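Inactive glucansucrase (Lactobacillus reuteri, PDB 5JBD) belongs, as an inactive glucansucrase, to glycoside hydrolase family 70, large multidomain proteins with a TIM-barrel core, and carries a calcium ion in this model. Local coordinates at residues N509-R515 / M537-N543; Y52-T56 / G852-K856. One frame throughout, in Å; residues are numbered along the deposited sequence.

Interaction 1 of 2, residues N509-R515 / M537-N543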
loop_
_atom_site.group_PDB
_atom_site.type_symbol
_atom_site.label_atom_id
_atom_site.label_comp_id
_atom_site.label_asym_id
_atom_site.label_seq_id
_atom_site.Cartn_x
_atom_site.Cartn_y
_atom_site.Cartn_z
ATOM N N ASN A 509 -30.463 16.335 -15.482
ATOM C CA ASN A 509 -29.136 16.517 -14.896
ATOM C C ASN A 509 -29.120 16.976 -13.437
ATOM O O ASN A 509 -28.076 17.398 -12.952
ATOM C CB ASN A 509 -28.343 17.506 -15.760
ATOM C CG ASN A 509 -28.310 17.094 -17.215
ATOM O OD1 ASN A 509 -27.842 16.010 -17.553
ATOM N ND2 ASN A 509 -28.862 17.925 -18.075
ATOM N N LEU A 510 -30.239 16.840 -12.724
ATOM C CA LEU A 510 -30.346 17.322 -11.345
ATOM C C LEU A 510 -31.137 16.325 -10.516
ATOM O O LEU A 510 -32.201 15.885 -10.948
ATOM C CB LEU A 510 -31.050 18.679 -11.331
ATOM C CG LEU A 510 -31.365 19.351 -9.979
ATOM C CD1 LEU A 510 -30.111 19.966 -9.374
ATOM C CD2 LEU A 510 -32.417 20.420 -10.182
ATOM N N LEU A 511 -30.638 15.989 -9.320
ATOM C CA LEU A 511 -31.407 15.159 -8.403
ATOM C C LEU A 511 -31.500 15.728 -7.000
ATOM O O LEU A 511 -30.708 16.601 -6.615
ATOM C CB LEU A 511 -30.862 13.737 -8.402
ATOM C CG LEU A 511 -29.537 13.377 -7.732
ATOM C CD1 LEU A 511 -29.609 13.417 -6.206
ATOM C CD2 LEU A 511 -29.139 11.980 -8.188
ATOM N N ALA A 512 -32.485 15.219 -6.260
ATOM C CA ALA A 512 -32.688 15.487 -4.836
ATOM C C ALA A 512 -32.500 14.184 -4.074
ATOM O O ALA A 512 -33.115 13.152 -4.420
ATOM C CB ALA A 512 -34.080 16.058 -4.593
ATOM N N SER A 513 -31.592 14.208 -3.099
ATOM C CA SER A 513 -31.355 13.087 -2.186
ATOM C C SER A 513 -31.851 13.525 -0.820
ATOM O O SER A 513 -31.334 14.485 -0.259
ATOM C CB SER A 513 -29.875 12.732 -2.128
ATOM O OG SER A 513 -29.682 11.581 -1.332
ATOM N N VAL A 514 -32.889 12.841 -0.330
ATOM C CA VAL A 514 -33.608 13.241 0.870
ATOM C C VAL A 514 -33.469 12.155 1.929
ATOM O O VAL A 514 -33.680 10.974 1.620
ATOM C CB VAL A 514 -35.106 13.474 0.575
ATOM C CG1 VAL A 514 -35.906 13.663 1.859
ATOM C CG2 VAL A 514 -35.277 14.714 -0.317
ATOM N N ARG A 515 -33.143 12.560 3.155
ATOM C CA ARG A 515 -33.247 11.688 4.329
ATOM C C ARG A 515 -34.423 12.134 5.183
ATOM O O ARG A 515 -34.605 13.330 5.412
ATOM C CB ARG A 515 -31.929 11.688 5.121
ATOM C CG ARG A 515 -30.717 11.179 4.330
ATOM C CD ARG A 515 -30.864 9.724 3.883
ATOM N NE ARG A 515 -30.965 8.804 5.020
ATOM C CZ ARG A 515 -29.941 8.379 5.768
ATOM N NH1 ARG A 515 -28.699 8.777 5.517
ATOM N NH2 ARG A 515 -30.167 7.542 6.792
ATOM N N MET A 537 -32.810 15.699 5.942
ATOM C CA MET A 537 -31.984 16.584 5.100
ATOM C C MET A 537 -32.405 16.431 3.635
ATOM O O MET A 537 -32.843 15.362 3.215
ATOM C CB MET A 537 -30.481 16.241 5.279
ATOM C CG MET A 537 -29.489 17.050 4.428
ATOM S SD MET A 537 -27.756 16.521 4.573
ATOM C CE MET A 537 -27.282 17.349 6.085
ATOM N N ALA A 538 -32.274 17.519 2.876
ATOM C CA ALA A 538 -32.369 17.483 1.416
ATOM C C ALA A 538 -31.050 17.962 0.833
ATOM O O ALA A 538 -30.560 19.034 1.184
ATOM C CB ALA A 538 -33.510 18.361 0.932
ATOM N N VAL A 539 -30.482 17.150 -0.054
ATOM C CA VAL A 539 -29.283 17.485 -0.804
ATOM C C VAL A 539 -29.641 17.566 -2.302
ATOM O O VAL A 539 -30.118 16.594 -2.883
ATOM C CB VAL A 539 -28.198 16.421 -0.571
ATOM C CG1 VAL A 539 -26.991 16.646 -1.479
ATOM C CG2 VAL A 539 -27.783 16.420 0.892
ATOM N N LEU A 540 -29.399 18.724 -2.904
ATOM C CA LEU A 540 -29.683 18.978 -4.324
ATOM C C LEU A 540 -28.368 19.062 -5.068
ATOM O O LEU A 540 -27.550 19.924 -4.762
ATOM C CB LEU A 540 -30.466 20.281 -4.500
ATOM C CG LEU A 540 -31.985 20.187 -4.446
ATOM C CD1 LEU A 540 -32.466 19.459 -3.205
ATOM C CD2 LEU A 540 -32.612 21.572 -4.538
ATOM N N VAL A 541 -28.177 18.189 -6.054
ATOM C CA VAL A 541 -26.961 18.152 -6.825
ATOM C C VAL A 541 -27.251 18.066 -8.319
ATOM O O VAL A 541 -27.972 17.165 -8.758
ATOM C CB VAL A 541 -26.102 16.948 -6.404
ATOM C CG1 VAL A 541 -24.876 16.821 -7.302
ATOM C CG2 VAL A 541 -25.701 17.094 -4.947
ATOM N N GLY A 542 -26.669 19.000 -9.085
ATOM C CA GLY A 542 -26.717 18.998 -10.558
ATOM C C GLY A 542 -25.324 19.019 -11.158
ATOM O O GLY A 542 -24.402 19.545 -10.535
ATOM N N ASN A 543 -25.153 18.401 -12.329
ATOM C CA ASN A 543 -23.834 18.309 -12.974
ATOM C C ASN A 543 -23.789 18.966 -14.366
ATOM O O ASN A 543 -22.908 18.654 -15.169
ATOM C CB ASN A 543 -23.361 16.847 -13.047
ATOM C CG ASN A 543 -24.113 16.013 -14.078
ATOM O OD1 ASN A 543 -25.163 16.407 -14.570
ATOM N ND2 ASN A 543 -23.549 14.849 -14.418
#
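Leu510 folds its CD1 to 3.6 Å from Gly542 N, lying over a position where no side chain intervenes: a CB on Gly542 would come within 3.1 Å of that methyl. The two residues form one rung of a regular antiparallel pairing between neighbouring strands of the mainly beta domain beside the TIM barrel, with axes 4.6 Å apart at closest approach and directions 163° apart. Strands 501-505 and 612-618 flank the pair by backbone hydrogen bonds, so it lies inside the sheet. Leu510, Ala512, Val514, Ala538 and Leu540 share one face; Ala512 CB meets Leu540 CD1 at 4.0 Å, and strand 550-555 packs on this layer. On the other face, Val539 and Val541 rest on helix 446-455, joining the sheet to the barrel domain, while Ser513 OG hydrogen-bonds the Gln501 side chain, and the Arg515 guanidinium the carbonyls of Gly499 and Ser455. Paired bonds close each hydrogen-bonded rung, ending with Arg515 N to Met537 O at 2.8 Å and Met537 N to Arg515 O at 3.0 Å.

Interaction 2 of 2, residues Y52-T56 / G852-K856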
loop_
_atom_site.group_PDB
_atom_site.type_symbol
_atom_site.label_atom_id
_atom_site.label_comp_id
_atom_site.label_asym_id
_atom_site.label_seq_id
_atom_site.Cartn_x
_atom_site.Cartn_y
_atom_site.Cartn_z
ATOM N N TYR A 52 26.361 -20.464 -2.614
ATOM C CA TYR A 52 26.518 -20.022 -4.003
ATOM C C TYR A 52 27.364 -18.756 -4.055
ATOM O O TYR A 52 27.446 -18.023 -3.071
ATOM C CB TYR A 52 25.128 -19.818 -4.655
ATOM C CG TYR A 52 24.344 -21.108 -4.636
ATOM C CD1 TYR A 52 24.578 -22.095 -5.601
ATOM C CD2 TYR A 52 23.447 -21.390 -3.604
ATOM C CE1 TYR A 52 23.914 -23.306 -5.560
ATOM C CE2 TYR A 52 22.773 -22.603 -3.556
ATOM C CZ TYR A 52 23.007 -23.556 -4.539
ATOM O OH TYR A 52 22.348 -24.756 -4.498
ATOM N N LEU A 53 27.971 -18.507 -5.210
ATOM C CA LEU A 53 28.812 -17.322 -5.429
ATOM C C LEU A 53 28.111 -16.297 -6.319
ATOM O O LEU A 53 27.401 -16.672 -7.250
ATOM C CB LEU A 53 30.133 -17.721 -6.091
ATOM C CG LEU A 53 31.103 -18.635 -5.326
ATOM C CD1 LEU A 53 32.473 -18.567 -5.982
ATOM C CD2 LEU A 53 31.199 -18.391 -3.826
ATOM N N SER A 54 28.350 -15.014 -6.039
ATOM C CA SER A 54 27.881 -13.909 -6.861
ATOM C C SER A 54 29.052 -13.226 -7.555
ATOM O O SER A 54 30.054 -12.931 -6.911
ATOM C CB SER A 54 27.144 -12.887 -5.990
ATOM O OG SER A 54 26.853 -11.719 -6.733
ATOM N N TYR A 55 28.918 -12.911 -8.844
ATOM C CA TYR A 55 29.976 -12.201 -9.573
ATOM C C TYR A 55 30.344 -10.844 -8.979
ATOM O O TYR A 55 31.469 -10.413 -9.122
ATOM C CB TYR A 55 29.645 -12.035 -11.061
ATOM C CG TYR A 55 29.795 -13.313 -11.839
ATOM C CD1 TYR A 55 31.063 -13.844 -12.111
ATOM C CD2 TYR A 55 28.670 -14.005 -12.305
ATOM C CE1 TYR A 55 31.208 -15.029 -12.815
ATOM C CE2 TYR A 55 28.807 -15.188 -13.018
ATOM C CZ TYR A 55 30.069 -15.693 -13.268
ATOM O OH TYR A 55 30.203 -16.866 -13.952
ATOM N N THR A 56 29.411 -10.176 -8.316
ATOM C CA THR A 56 29.677 -8.868 -7.705
ATOM C C THR A 56 30.195 -8.949 -6.264
ATOM O O THR A 56 30.434 -7.920 -5.647
ATOM C CB THR A 56 28.416 -7.961 -7.766
ATOM O OG1 THR A 56 27.289 -8.654 -7.206
ATOM C CG2 THR A 56 28.125 -7.599 -9.206
ATOM N N GLY A 852 21.685 -13.119 -13.630
ATOM C CA GLY A 852 22.941 -13.842 -13.877
ATOM C C GLY A 852 24.055 -13.609 -12.874
ATOM O O GLY A 852 25.217 -13.866 -13.193
ATOM N N LEU A 853 23.726 -13.124 -11.673
ATOM C CA LEU A 853 24.729 -12.921 -10.620
ATOM C C LEU A 853 25.343 -14.238 -10.157
ATOM O O LEU A 853 26.542 -14.289 -9.864
ATOM C CB LEU A 853 24.150 -12.178 -9.402
ATOM C CG LEU A 853 23.770 -10.703 -9.562
ATOM C CD1 LEU A 853 23.213 -10.139 -8.260
ATOM C CD2 LEU A 853 24.955 -9.872 -10.006
ATOM N N ALA A 854 24.517 -15.286 -10.086
ATOM C CA ALA A 854 24.954 -16.603 -9.608
ATOM C C ALA A 854 26.017 -17.213 -10.514
ATOM O O ALA A 854 25.790 -17.375 -11.714
ATOM C CB ALA A 854 23.759 -17.539 -9.486
ATOM N N VAL A 855 27.174 -17.556 -9.930
ATOM C CA VAL A 855 28.311 -18.040 -10.702
ATOM C C VAL A 855 28.085 -19.483 -11.140
ATOM O O VAL A 855 27.820 -20.360 -10.318
ATOM C CB VAL A 855 29.635 -17.933 -9.906
ATOM C CG1 VAL A 855 30.802 -18.549 -10.678
ATOM C CG2 VAL A 855 29.940 -16.477 -9.568
ATOM N N LYS A 856 28.180 -19.696 -12.447
ATOM C CA LYS A 856 28.209 -21.018 -13.036
ATOM C C LYS A 856 29.589 -21.231 -13.625
ATOM O O LYS A 856 30.198 -20.292 -14.149
ATOM C CB LYS A 856 27.148 -21.141 -14.131
ATOM C CG LYS A 856 25.731 -21.032 -13.605
ATOM C CD LYS A 856 24.681 -21.172 -14.697
ATOM C CE LYS A 856 23.292 -21.234 -14.079
ATOM N NZ LYS A 856 22.169 -21.220 -15.057
HETATM O O HOH W 1 27.187 -20.006 -7.531
HETATM O O HOH W 2 27.598 -17.800 -14.740
#
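Residues 52-56 and 852-856 pass each other obliquely, in a broadly antiparallel sense, and their backbones join at a single bridge, Ser54 with Ala854, whose CA atoms lie 4.8 Å apart. Two hydrogen bonds frame it: Val855 N donates to Leu53 O at 2.8 Å, and Tyr55 N to Leu853 O at 2.9 Å. Both carbonyls also receive CA-H...O contacts, from Ala854 CA to Leu53 O at 3.4 Å and from Ser54 CA to Leu853 O at 3.3 Å. Beyond the bridge, water 1 links Leu53 N to Val855 O, 2.9 Å from each. The contact joins chain regions nearly 800 residues apart, in keeping with the U-shaped course of family 70 proteins, most of whose domains are assembled from an N-terminal and a C-terminal part. Phe787, in strand 784-791, touches both Ser54 and Ala854. Tyr55 swings its ring across residues 852-856, and Val855 CG2 sits almost on the ring normal, 3.6 Å from the centroid, in a CH-pi contact. That same methyl reaches Leu53 CB at 3.7 Å, so Val855 wedges between Leu53 and Tyr55. At the far end of the ring, water 2 bridges Tyr55 OH at 2.9 Å and Lys856 N at 3.0 Å.

How the interactions relate
From the N terminus the chain first passes residues 52-56, in the loop before strand 58-59; interaction 2 ties them to the loop after strand 841-845, closing a loop that spans nearly the whole protein. Within it the chain lays down five strands of the parallel barrel, from 279-282 to 460-464, before interaction 1 joins two adjacent strands of the one beta domain around a 21-residue connection without helix or strand. The remaining three barrel strands follow on the way back. Interaction 1 is thus nested in interaction 2, near the turning point of the U-shaped path. The calcium site likewise unites both limbs, Glu237, Asp243 and Asn287 with Asn751. The contacts' centres lie 66 Å apart, on opposite sides of the chain's centre.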